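Local coordinates for protein probable enoyl-CoA hydratase/isomerase (Mycobacterium abscessus, PDB 3SWX) that probably acts as an enoyl-CoA hydratase or isomerase, a member of the crotonase-like family that works on coenzyme A thioesters, at residues B[20-25]-B[43-48]; B[36-41]-B[92-97]; B[104-109]-B[198-203]; B[120-125]-B[148-153]. All coordinates share one frame; numbering follows the deposited sequence.

Contact 1. Residues B[20-25]-B[43-48]; sequences LVIGLN and LALGEY
L20 and I22, two residues apart on strand 19-24, send their side chains onto A44, L45 and Y48 of helix 35-50. The axes of strand segment 20-24 and helix segment 43-48 run antiparallel at 174° and come within 10.7 Å. With its CG swung anti to the backbone N (chi1 -166°), L20 slides past Y48, the two side chains running in opposite directions. One branch does the touching: L20 CD2 rests 3.9 Å from Y48 CB, at the root of the tyrosine, and approaches its ring obliquely. I22 makes the other half of the contact. Its CG1 is anti to the carbonyl carbon and chi2 is extended (163°), which carries CD1 out to the helix. There I22 CD1 meets L45 CD2 at 3.8 Å, while A44 CB lies farther from the same methyl, at 4.3 Å. The L45 side chain leaves its backbone askew to the strand, and its CD2 methyl is what comes back to it. Strand, helix and the following strand 56-61 form a beta-alpha-beta crossover, and this contact packs the helix against the first strand of that unit. The polar end of Y48 is satisfied beyond the interface, OH bonding to P104 O. Between the two segments the chemistry is wholly apolar: methyls and a methylene fit by shape, so the helix is seated on the sheet through buried hydrophobic surface and van der Waals contact.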
# COMPACT_ATOMS: atom_id res chain seq x y z
N LEU B 20 -4.00 -0.13 -28.88
CA LEU B 20 -5.24 -0.87 -29.10
C LEU B 20 -6.36 -0.30 -28.23
O LEU B 20 -6.15 -0.04 -27.04
CB LEU B 20 -5.07 -2.34 -28.73
CG LEU B 20 -6.16 -3.31 -29.21
CD1 LEU B 20 -6.12 -3.42 -30.71
CD2 LEU B 20 -5.91 -4.69 -28.59
N VAL B 21 -7.52 -0.09 -28.83
CA VAL B 21 -8.68 0.45 -28.12
C VAL B 21 -9.82 -0.56 -28.20
O VAL B 21 -10.35 -0.83 -29.27
CB VAL B 21 -9.11 1.84 -28.70
CG1 VAL B 21 -10.25 2.45 -27.91
CG2 VAL B 21 -7.94 2.82 -28.71
N ILE B 22 -10.19 -1.13 -27.05
CA ILE B 22 -11.20 -2.17 -26.98
C ILE B 22 -12.37 -1.63 -26.22
O ILE B 22 -12.22 -1.16 -25.08
CB ILE B 22 -10.70 -3.40 -26.20
CG1 ILE B 22 -9.42 -3.97 -26.83
CG2 ILE B 22 -11.82 -4.47 -26.08
CD1 ILE B 22 -8.63 -4.92 -25.88
N GLY B 23 -13.55 -1.70 -26.85
CA GLY B 23 -14.78 -1.24 -26.24
C GLY B 23 -15.71 -2.40 -25.94
O GLY B 23 -16.05 -3.17 -26.84
N LEU B 24 -16.09 -2.57 -24.67
CA LEU B 24 -17.15 -3.50 -24.34
C LEU B 24 -18.37 -3.01 -25.09
O LEU B 24 -18.73 -1.83 -25.03
CB LEU B 24 -17.42 -3.56 -22.83
CG LEU B 24 -16.23 -3.86 -21.89
CD1 LEU B 24 -16.73 -3.87 -20.44
CD2 LEU B 24 -15.51 -5.19 -22.26
N ASN B 25 -19.02 -3.90 -25.82
CA ASN B 25 -20.07 -3.45 -26.73
C ASN B 25 -21.36 -4.27 -26.65
O ASN B 25 -21.81 -4.80 -27.66
CB ASN B 25 -19.51 -3.38 -28.18
CG ASN B 25 -20.44 -2.63 -29.12
OD1 ASN B 25 -21.22 -1.78 -28.68
ND2 ASN B 25 -20.38 -2.94 -30.40
N LEU B 43 -9.76 -13.44 -25.68
CA LEU B 43 -9.06 -13.56 -26.96
C LEU B 43 -8.39 -12.25 -27.37
O LEU B 43 -7.20 -12.24 -27.74
CB LEU B 43 -10.02 -14.02 -28.07
CG LEU B 43 -10.49 -15.47 -27.96
CD1 LEU B 43 -11.60 -15.82 -28.98
CD2 LEU B 43 -9.30 -16.43 -28.11
N ALA B 44 -9.13 -11.15 -27.27
CA ALA B 44 -8.62 -9.85 -27.68
C ALA B 44 -7.34 -9.51 -26.91
O ALA B 44 -6.35 -9.08 -27.51
CB ALA B 44 -9.68 -8.76 -27.48
N LEU B 45 -7.36 -9.75 -25.61
CA LEU B 45 -6.19 -9.46 -24.77
C LEU B 45 -5.05 -10.43 -25.05
O LEU B 45 -3.88 -10.04 -24.97
CB LEU B 45 -6.58 -9.44 -23.30
CG LEU B 45 -7.48 -8.26 -22.91
CD1 LEU B 45 -7.87 -8.34 -21.45
CD2 LEU B 45 -6.81 -6.91 -23.22
N GLY B 46 -5.37 -11.67 -25.41
CA GLY B 46 -4.34 -12.64 -25.81
C GLY B 46 -3.69 -12.25 -27.13
O GLY B 46 -2.47 -12.32 -27.29
N GLU B 47 -4.52 -11.82 -28.08
CA GLU B 47 -4.03 -11.23 -29.33
C GLU B 47 -3.12 -10.03 -29.04
O GLU B 47 -2.04 -9.89 -29.63
CB GLU B 47 -5.22 -10.78 -30.18
CG GLU B 47 -4.96 -10.71 -31.66
CD GLU B 47 -5.62 -11.85 -32.41
OE1 GLU B 47 -6.88 -11.93 -32.39
OE2 GLU B 47 -4.89 -12.68 -33.01
N TYR B 48 -3.54 -9.17 -28.10
CA TYR B 48 -2.76 -7.99 -27.76
C TYR B 48 -1.35 -8.41 -27.31
O TYR B 48 -0.34 -7.88 -27.79
CB TYR B 48 -3.49 -7.15 -26.69
CG TYR B 48 -2.65 -6.08 -26.03
CD1 TYR B 48 -1.96 -5.13 -26.79
CD2 TYR B 48 -2.56 -6.00 -24.63
CE1 TYR B 48 -1.18 -4.16 -26.19
CE2 TYR B 48 -1.78 -5.03 -24.02
CZ TYR B 48 -1.09 -4.10 -24.81
OH TYR B 48 -0.33 -3.12 -24.21

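Contact 2. Residues B[36-41]-B[92-97]; sequences TMLEEL and NPWQVD. With EDO (1,2-ethanediol), chain D.
L38 presents one methyl to the indole of W94, the two side chains crossing at about a right angle. That methyl, L38 CD2, sits 3.6 Å from W94 CZ3 and is just as near to CH2, so it straddles the outer bond of the six-membered ring, approaching it obliquely. One helical turn on, L41 crosses P93 at a slant. With its CG anti to the backbone N (chi1 -174°), the leucine lays its branch point against the pyrrolidine, L41 CG to P93 CG being 3.7 Å, and L41 CD2 reaches P93 CB at 3.8 Å. Proline and indole are offered to the helix by a type I turn from N92 to Q95. An Asx turn braces it: N92 OD1 accepts from W94 N at 2.9 Å, the donor lying above the carbonyl plane. The amide's other end, N92 ND2, makes a nearly straight bond (170°) to D97 OD2, meeting the carboxylate from above its plane. The same nitrogen holds O1 of a 1,2-ethanediol at 3.2 Å, a molecule probably left from the crystallisation liquor. W94 is fixed further by its NE1 bond to L116 O and an edge-to-face stack with F33. The loop thus wedges between two helices, P93 and W94 touching L120 of helix 116-123 as well as helix 35-50, whose other flank, at M37 and E40, leans on strand 11-16.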
# COMPACT_ATOMS: atom_id res chain seq x y z
N THR B 36 -20.07 -15.12 -24.14
CA THR B 36 -19.41 -14.64 -25.36
C THR B 36 -18.43 -13.48 -25.05
O THR B 36 -17.27 -13.56 -25.44
CB THR B 36 -20.43 -14.24 -26.46
OG1 THR B 36 -21.29 -15.36 -26.71
CG2 THR B 36 -19.74 -13.82 -27.79
N MET B 37 -18.87 -12.45 -24.33
CA MET B 37 -17.98 -11.30 -24.07
C MET B 37 -16.81 -11.66 -23.16
O MET B 37 -15.70 -11.16 -23.35
CB MET B 37 -18.73 -10.08 -23.53
CG MET B 37 -17.93 -8.78 -23.73
SD MET B 37 -18.87 -7.27 -23.51
CE MET B 37 -19.49 -7.46 -21.83
N LEU B 38 -17.05 -12.53 -22.18
CA LEU B 38 -15.95 -13.10 -21.40
C LEU B 38 -14.88 -13.72 -22.30
O LEU B 38 -13.69 -13.40 -22.17
CB LEU B 38 -16.47 -14.15 -20.41
CG LEU B 38 -17.20 -13.52 -19.22
CD1 LEU B 38 -17.97 -14.58 -18.43
CD2 LEU B 38 -16.19 -12.80 -18.34
N GLU B 39 -15.32 -14.57 -23.24
CA GLU B 39 -14.40 -15.30 -24.11
C GLU B 39 -13.75 -14.40 -25.16
O GLU B 39 -12.56 -14.53 -25.43
CB GLU B 39 -15.11 -16.51 -24.76
CG GLU B 39 -15.63 -17.51 -23.70
CD GLU B 39 -16.06 -18.86 -24.25
OE1 GLU B 39 -16.49 -18.93 -25.42
OE2 GLU B 39 -15.98 -19.85 -23.49
N GLU B 40 -14.51 -13.47 -25.72
CA GLU B 40 -13.96 -12.54 -26.69
C GLU B 40 -12.91 -11.61 -26.07
O GLU B 40 -11.82 -11.42 -26.65
CB GLU B 40 -15.07 -11.74 -27.38
CG GLU B 40 -15.89 -12.62 -28.35
CD GLU B 40 -16.76 -11.83 -29.30
OE1 GLU B 40 -17.18 -10.69 -28.96
OE2 GLU B 40 -17.02 -12.36 -30.39
N LEU B 41 -13.20 -11.06 -24.90
CA LEU B 41 -12.23 -10.19 -24.21
C LEU B 41 -10.93 -10.94 -23.89
O LEU B 41 -9.83 -10.41 -24.06
CB LEU B 41 -12.82 -9.56 -22.94
CG LEU B 41 -11.95 -8.52 -22.22
CD1 LEU B 41 -11.51 -7.44 -23.20
CD2 LEU B 41 -12.63 -7.89 -20.98
N ASN B 92 -7.07 -14.76 -19.25
CA ASN B 92 -8.10 -14.29 -18.35
C ASN B 92 -7.94 -12.76 -18.16
O ASN B 92 -6.90 -12.31 -17.68
CB ASN B 92 -8.07 -15.05 -17.00
CG ASN B 92 -9.19 -14.66 -16.08
OD1 ASN B 92 -9.77 -13.60 -16.22
ND2 ASN B 92 -9.47 -15.50 -15.11
N PRO B 93 -8.94 -11.97 -18.57
CA PRO B 93 -8.81 -10.52 -18.45
C PRO B 93 -8.55 -10.05 -17.02
O PRO B 93 -7.86 -9.07 -16.84
CB PRO B 93 -10.15 -9.98 -18.97
CG PRO B 93 -10.62 -11.06 -19.91
CD PRO B 93 -10.20 -12.35 -19.23
N TRP B 94 -9.08 -10.78 -16.03
CA TRP B 94 -8.83 -10.50 -14.61
C TRP B 94 -7.47 -11.00 -14.12
O TRP B 94 -7.03 -10.64 -13.01
CB TRP B 94 -9.99 -11.03 -13.74
CG TRP B 94 -11.21 -10.23 -13.97
CD1 TRP B 94 -11.64 -9.18 -13.24
CD2 TRP B 94 -12.14 -10.38 -15.05
NE1 TRP B 94 -12.81 -8.66 -13.78
CE2 TRP B 94 -13.12 -9.39 -14.90
CE3 TRP B 94 -12.23 -11.27 -16.13
CZ2 TRP B 94 -14.18 -9.26 -15.80
CZ3 TRP B 94 -13.30 -11.13 -17.02
CH2 TRP B 94 -14.25 -10.13 -16.85
N GLN B 95 -6.80 -11.82 -14.93
CA GLN B 95 -5.40 -12.18 -14.71
C GLN B 95 -5.14 -12.74 -13.29
O GLN B 95 -4.16 -12.38 -12.62
CB GLN B 95 -4.49 -11.00 -15.02
CG GLN B 95 -4.66 -10.46 -16.45
CD GLN B 95 -3.98 -9.13 -16.67
OE1 GLN B 95 -2.76 -9.02 -16.54
NE2 GLN B 95 -4.76 -8.11 -16.98
N VAL B 96 -6.00 -13.65 -12.88
CA VAL B 96 -5.93 -14.33 -11.58
C VAL B 96 -5.74 -15.85 -11.70
O VAL B 96 -5.99 -16.57 -10.74
CB VAL B 96 -7.20 -14.08 -10.76
CG1 VAL B 96 -7.25 -12.68 -10.23
CG2 VAL B 96 -8.45 -14.41 -11.58
N ASP B 97 -5.31 -16.35 -12.87
CA ASP B 97 -5.07 -17.78 -13.04
C ASP B 97 -3.59 -18.09 -13.17
O ASP B 97 -3.23 -19.17 -13.55
CB ASP B 97 -5.81 -18.34 -14.28
CG ASP B 97 -7.32 -18.20 -14.18
OD1 ASP B 97 -7.87 -18.28 -13.05
OD2 ASP B 97 -7.96 -18.02 -15.23
C1 EDO D . -12.97 -14.55 -13.36
O1 EDO D . -12.01 -15.62 -13.25
C2 EDO D . -14.09 -14.87 -14.36
O2 EDO D . -14.27 -16.28 -14.57

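Contact 3. Residues B[104-109]-B[198-203]; sequences PLLVAV and IAIAQT
Apolar contact carries the meeting of L106, on strand 105-109, with I200 and A201 of helix 193-205. Each terminal methyl of the leucine has its own neighbour. L106 CD2 lies 3.8 Å from I200 CG2, the two side chains being inclined to each other, and L106 CD1 stands 4.0 Å from A201 CB. Two torsions set this division: chi1 of -60° places CG of L106 beside its backbone N and anti to the carbonyl carbon, and chi2 of 84° then turns CD2 to I200 and CD1 to A201, so that the fork opens across consecutive helical residues. I200 answers with its branch methyl CG2, which lies anti to its own backbone N, and the same L106 CD2 is also 4.0 Å from I200 CB. A second kind of contact is van der Waals packing on the helix backbone, L106 CD2 coming within 3.9 Å of A201 N. In the crotonase-like fold a beta sheet carries helices on its faces, and here L106 belongs to the face covered by helix 193-205. That helix spans several strands: A201 also touches V19, A56 and V58, and the I200 side chain touches I126 and I128 of strand 126-130. Packing reaches across the assembly too, I200 lying on T169 of the third subunit, and P104 on L168 of that same subunit.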
# COMPACT_ATOMS: atom_id res chain seq x y z
N PRO B 104 1.20 -2.84 -21.19
CA PRO B 104 0.28 -2.04 -20.38
C PRO B 104 -1.19 -2.15 -20.78
O PRO B 104 -1.50 -2.30 -21.96
CB PRO B 104 0.80 -0.61 -20.57
CG PRO B 104 2.24 -0.78 -20.92
CD PRO B 104 2.25 -2.00 -21.79
N LEU B 105 -2.05 -2.13 -19.77
CA LEU B 105 -3.50 -2.03 -19.95
C LEU B 105 -4.03 -0.83 -19.16
O LEU B 105 -3.75 -0.66 -17.98
CB LEU B 105 -4.19 -3.30 -19.49
CG LEU B 105 -5.72 -3.34 -19.64
CD1 LEU B 105 -6.23 -3.29 -21.10
CD2 LEU B 105 -6.33 -4.57 -18.91
N LEU B 106 -4.77 0.03 -19.83
CA LEU B 106 -5.41 1.14 -19.17
C LEU B 106 -6.91 0.90 -19.21
O LEU B 106 -7.42 0.36 -20.20
CB LEU B 106 -5.06 2.47 -19.86
CG LEU B 106 -3.57 2.84 -19.92
CD1 LEU B 106 -2.89 2.18 -21.14
CD2 LEU B 106 -3.40 4.35 -19.97
N VAL B 107 -7.61 1.27 -18.15
CA VAL B 107 -9.07 1.13 -18.13
C VAL B 107 -9.73 2.47 -17.88
O VAL B 107 -9.38 3.19 -16.95
CB VAL B 107 -9.53 0.07 -17.09
CG1 VAL B 107 -11.03 0.18 -16.82
CG2 VAL B 107 -9.18 -1.34 -17.59
N ALA B 108 -10.68 2.82 -18.75
CA ALA B 108 -11.42 4.08 -18.68
C ALA B 108 -12.85 3.75 -18.28
O ALA B 108 -13.52 3.01 -18.98
CB ALA B 108 -11.40 4.80 -20.04
N VAL B 109 -13.31 4.33 -17.16
CA VAL B 109 -14.62 4.01 -16.61
C VAL B 109 -15.53 5.24 -16.50
O VAL B 109 -15.08 6.37 -16.37
CB VAL B 109 -14.54 3.28 -15.20
CG1 VAL B 109 -13.66 2.00 -15.27
CG2 VAL B 109 -14.06 4.22 -14.07
N ILE B 198 -6.42 7.21 -23.82
CA ILE B 198 -5.65 7.03 -25.07
C ILE B 198 -4.47 8.00 -25.11
O ILE B 198 -3.38 7.64 -25.54
CB ILE B 198 -6.54 7.21 -26.32
CG1 ILE B 198 -7.57 6.08 -26.44
CG2 ILE B 198 -5.71 7.29 -27.64
CD1 ILE B 198 -8.76 6.44 -27.35
N ALA B 199 -4.66 9.25 -24.66
CA ALA B 199 -3.53 10.17 -24.67
C ALA B 199 -2.38 9.59 -23.81
O ALA B 199 -1.21 9.61 -24.21
CB ALA B 199 -3.94 11.59 -24.19
N ILE B 200 -2.73 9.03 -22.65
CA ILE B 200 -1.72 8.46 -21.76
C ILE B 200 -1.07 7.22 -22.38
O ILE B 200 0.13 7.01 -22.25
CB ILE B 200 -2.28 8.12 -20.35
CG1 ILE B 200 -2.76 9.39 -19.63
CG2 ILE B 200 -1.18 7.44 -19.50
CD1 ILE B 200 -3.75 9.15 -18.49
N ALA B 201 -1.90 6.39 -23.00
CA ALA B 201 -1.44 5.23 -23.76
C ALA B 201 -0.44 5.64 -24.85
O ALA B 201 0.56 4.98 -25.04
CB ALA B 201 -2.67 4.52 -24.39
N GLN B 202 -0.72 6.74 -25.55
CA GLN B 202 0.20 7.24 -26.58
C GLN B 202 1.53 7.69 -25.96
O GLN B 202 2.59 7.51 -26.56
CB GLN B 202 -0.44 8.37 -27.39
CG GLN B 202 -1.63 7.95 -28.25
CD GLN B 202 -1.27 6.97 -29.37
OE1 GLN B 202 -0.10 6.71 -29.65
NE2 GLN B 202 -2.32 6.40 -30.01
N THR B 203 1.48 8.29 -24.77
CA THR B 203 2.73 8.68 -24.09
C THR B 203 3.55 7.46 -23.79
O THR B 203 4.77 7.46 -24.02
CB THR B 203 2.46 9.47 -22.81
OG1 THR B 203 1.73 10.65 -23.16
CG2 THR B 203 3.77 9.87 -22.15

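Contact 4. Residues B[120-125]-B[148-153]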
# COMPACT_ATOMS: atom_id res chain seq x y z
N LEU B 120 -11.76 -5.48 -12.95
CA LEU B 120 -11.08 -5.19 -14.22
C LEU B 120 -10.15 -4.01 -14.07
O LEU B 120 -9.02 -4.04 -14.52
CB LEU B 120 -12.08 -4.87 -15.33
CG LEU B 120 -12.57 -6.02 -16.18
CD1 LEU B 120 -13.48 -5.48 -17.32
CD2 LEU B 120 -11.36 -6.80 -16.76
N ALA B 121 -10.65 -2.94 -13.45
CA ALA B 121 -9.85 -1.77 -13.19
C ALA B 121 -8.66 -2.09 -12.28
O ALA B 121 -7.55 -1.62 -12.52
CB ALA B 121 -10.72 -0.62 -12.60
N LEU B 122 -8.87 -2.91 -11.25
CA LEU B 122 -7.76 -3.32 -10.40
C LEU B 122 -6.73 -4.20 -11.11
O LEU B 122 -5.58 -4.26 -10.69
CB LEU B 122 -8.27 -4.03 -9.12
CG LEU B 122 -8.97 -3.18 -8.04
CD1 LEU B 122 -9.65 -4.11 -7.01
CD2 LEU B 122 -7.99 -2.24 -7.34
N ALA B 123 -7.14 -4.92 -12.15
CA ALA B 123 -6.22 -5.78 -12.91
C ALA B 123 -5.30 -4.97 -13.86
O ALA B 123 -4.23 -5.43 -14.20
CB ALA B 123 -6.99 -6.84 -13.69
N ALA B 124 -5.74 -3.77 -14.26
CA ALA B 124 -5.04 -2.92 -15.19
C ALA B 124 -3.93 -2.15 -14.51
O ALA B 124 -3.71 -2.27 -13.30
CB ALA B 124 -6.02 -1.93 -15.86
N ASP B 125 -3.23 -1.36 -15.31
CA ASP B 125 -2.09 -0.59 -14.82
C ASP B 125 -2.43 0.85 -14.52
O ASP B 125 -1.82 1.45 -13.66
CB ASP B 125 -0.93 -0.69 -15.81
CG ASP B 125 -0.57 -2.11 -16.10
OD1 ASP B 125 -0.25 -2.84 -15.12
OD2 ASP B 125 -0.69 -2.52 -17.28
N GLY B 148 -12.81 -12.07 -8.43
CA GLY B 148 -12.02 -11.62 -9.60
C GLY B 148 -10.74 -10.88 -9.24
O GLY B 148 -10.16 -10.16 -10.07
N GLY B 149 -10.29 -11.05 -7.99
CA GLY B 149 -9.06 -10.42 -7.52
C GLY B 149 -9.17 -9.25 -6.55
O GLY B 149 -8.14 -8.82 -6.00
N ALA B 150 -10.38 -8.71 -6.34
CA ALA B 150 -10.55 -7.59 -5.39
C ALA B 150 -9.98 -7.95 -4.02
O ALA B 150 -9.42 -7.10 -3.34
CB ALA B 150 -12.07 -7.17 -5.24
N THR B 151 -10.14 -9.20 -3.59
CA THR B 151 -9.68 -9.60 -2.26
C THR B 151 -8.18 -9.44 -2.10
O THR B 151 -7.70 -9.20 -0.99
CB THR B 151 -10.07 -11.03 -1.93
OG1 THR B 151 -9.60 -11.92 -2.96
CG2 THR B 151 -11.61 -11.14 -1.76
N ILE B 152 -7.46 -9.53 -3.22
CA ILE B 152 -6.00 -9.44 -3.24
C ILE B 152 -5.58 -7.99 -3.50
O ILE B 152 -4.79 -7.42 -2.76
CB ILE B 152 -5.39 -10.35 -4.34
CG1 ILE B 152 -5.74 -11.81 -4.07
CG2 ILE B 152 -3.84 -10.14 -4.45
CD1 ILE B 152 -5.60 -12.73 -5.29
N ARG B 153 -6.14 -7.39 -4.55
CA ARG B 153 -5.65 -6.12 -5.06
C ARG B 153 -6.24 -4.89 -4.41
O ARG B 153 -5.59 -3.87 -4.40
CB ARG B 153 -5.87 -6.05 -6.58
CG ARG B 153 -5.12 -7.16 -7.31
CD ARG B 153 -5.60 -7.35 -8.70
NE ARG B 153 -4.84 -8.42 -9.34
CZ ARG B 153 -5.24 -9.13 -10.39
NH1 ARG B 153 -6.43 -8.94 -10.92
NH2 ARG B 153 -4.45 -10.07 -10.87
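G149 O is gripped by two backbone donors, I152 N and R153 N, each at 2.9 Å, and R153 is the residue that packs on L122 across the contact. These bonds wind the first turn of helix 150-158, with G149 at its N-cap and at a positive phi of 107°. Just ahead of them, E119 OE1 takes both G148 N and A150 N, tying the helix start to helix 116-123. L122 fills the space beside this turn. Its CD1 methyl comes within 3.9 Å of A150 CA, and its CB lies 4.0 Å from R153 CB, so the two side chains set out against each other at their roots. From there R153 runs straight, chi2 164° and chi3 179°, alongside the end of helix 116-123. R153 CD passes 3.7 Å from L122 O, a van der Waals approach, and NH1 reaches 3.5 Å from A123 CB, the methyl lying obliquely to the guanidinium. Farther out, NH1 bonds to W94 O and NH2 to Q95 O. Pointing away from segment 120-125, T151 bonds through OG1 to N218 OD1 of the second subunit. Chemically, the arginine serves twice: its aliphatic stem packs against the leucine while its charged tip is met by neutral backbone carbonyls, and the carbonyl-rich C-terminal end of helix 116-123 probably gives that charge some further stabilisation.

How the contacts relate
Contacts 1 and 2 share helix 35-50, their centres about 10 Å apart, and L45 CD1 of the first packs 3.7 Å from P93 CB of the second. The loop 92-97 leads on to contact 4, with Q95 O 2.9 Å from R153 NH2. Contact 3 meets contact 4 through the backbone, L105 O to D125 N, and contact 1 where L45 CD2 lies 4.2 Å from L105 CD1. Contacts 1 and 3 lie on opposite faces of the six-stranded sheet. L122 and A123 sit at the far end of helix 116-123 from the part that, in relatives, contributes to the oxyanion hole; E119, beside contact 4, probably corresponds to one of the two catalytic glutamates of enoyl-CoA hydratase.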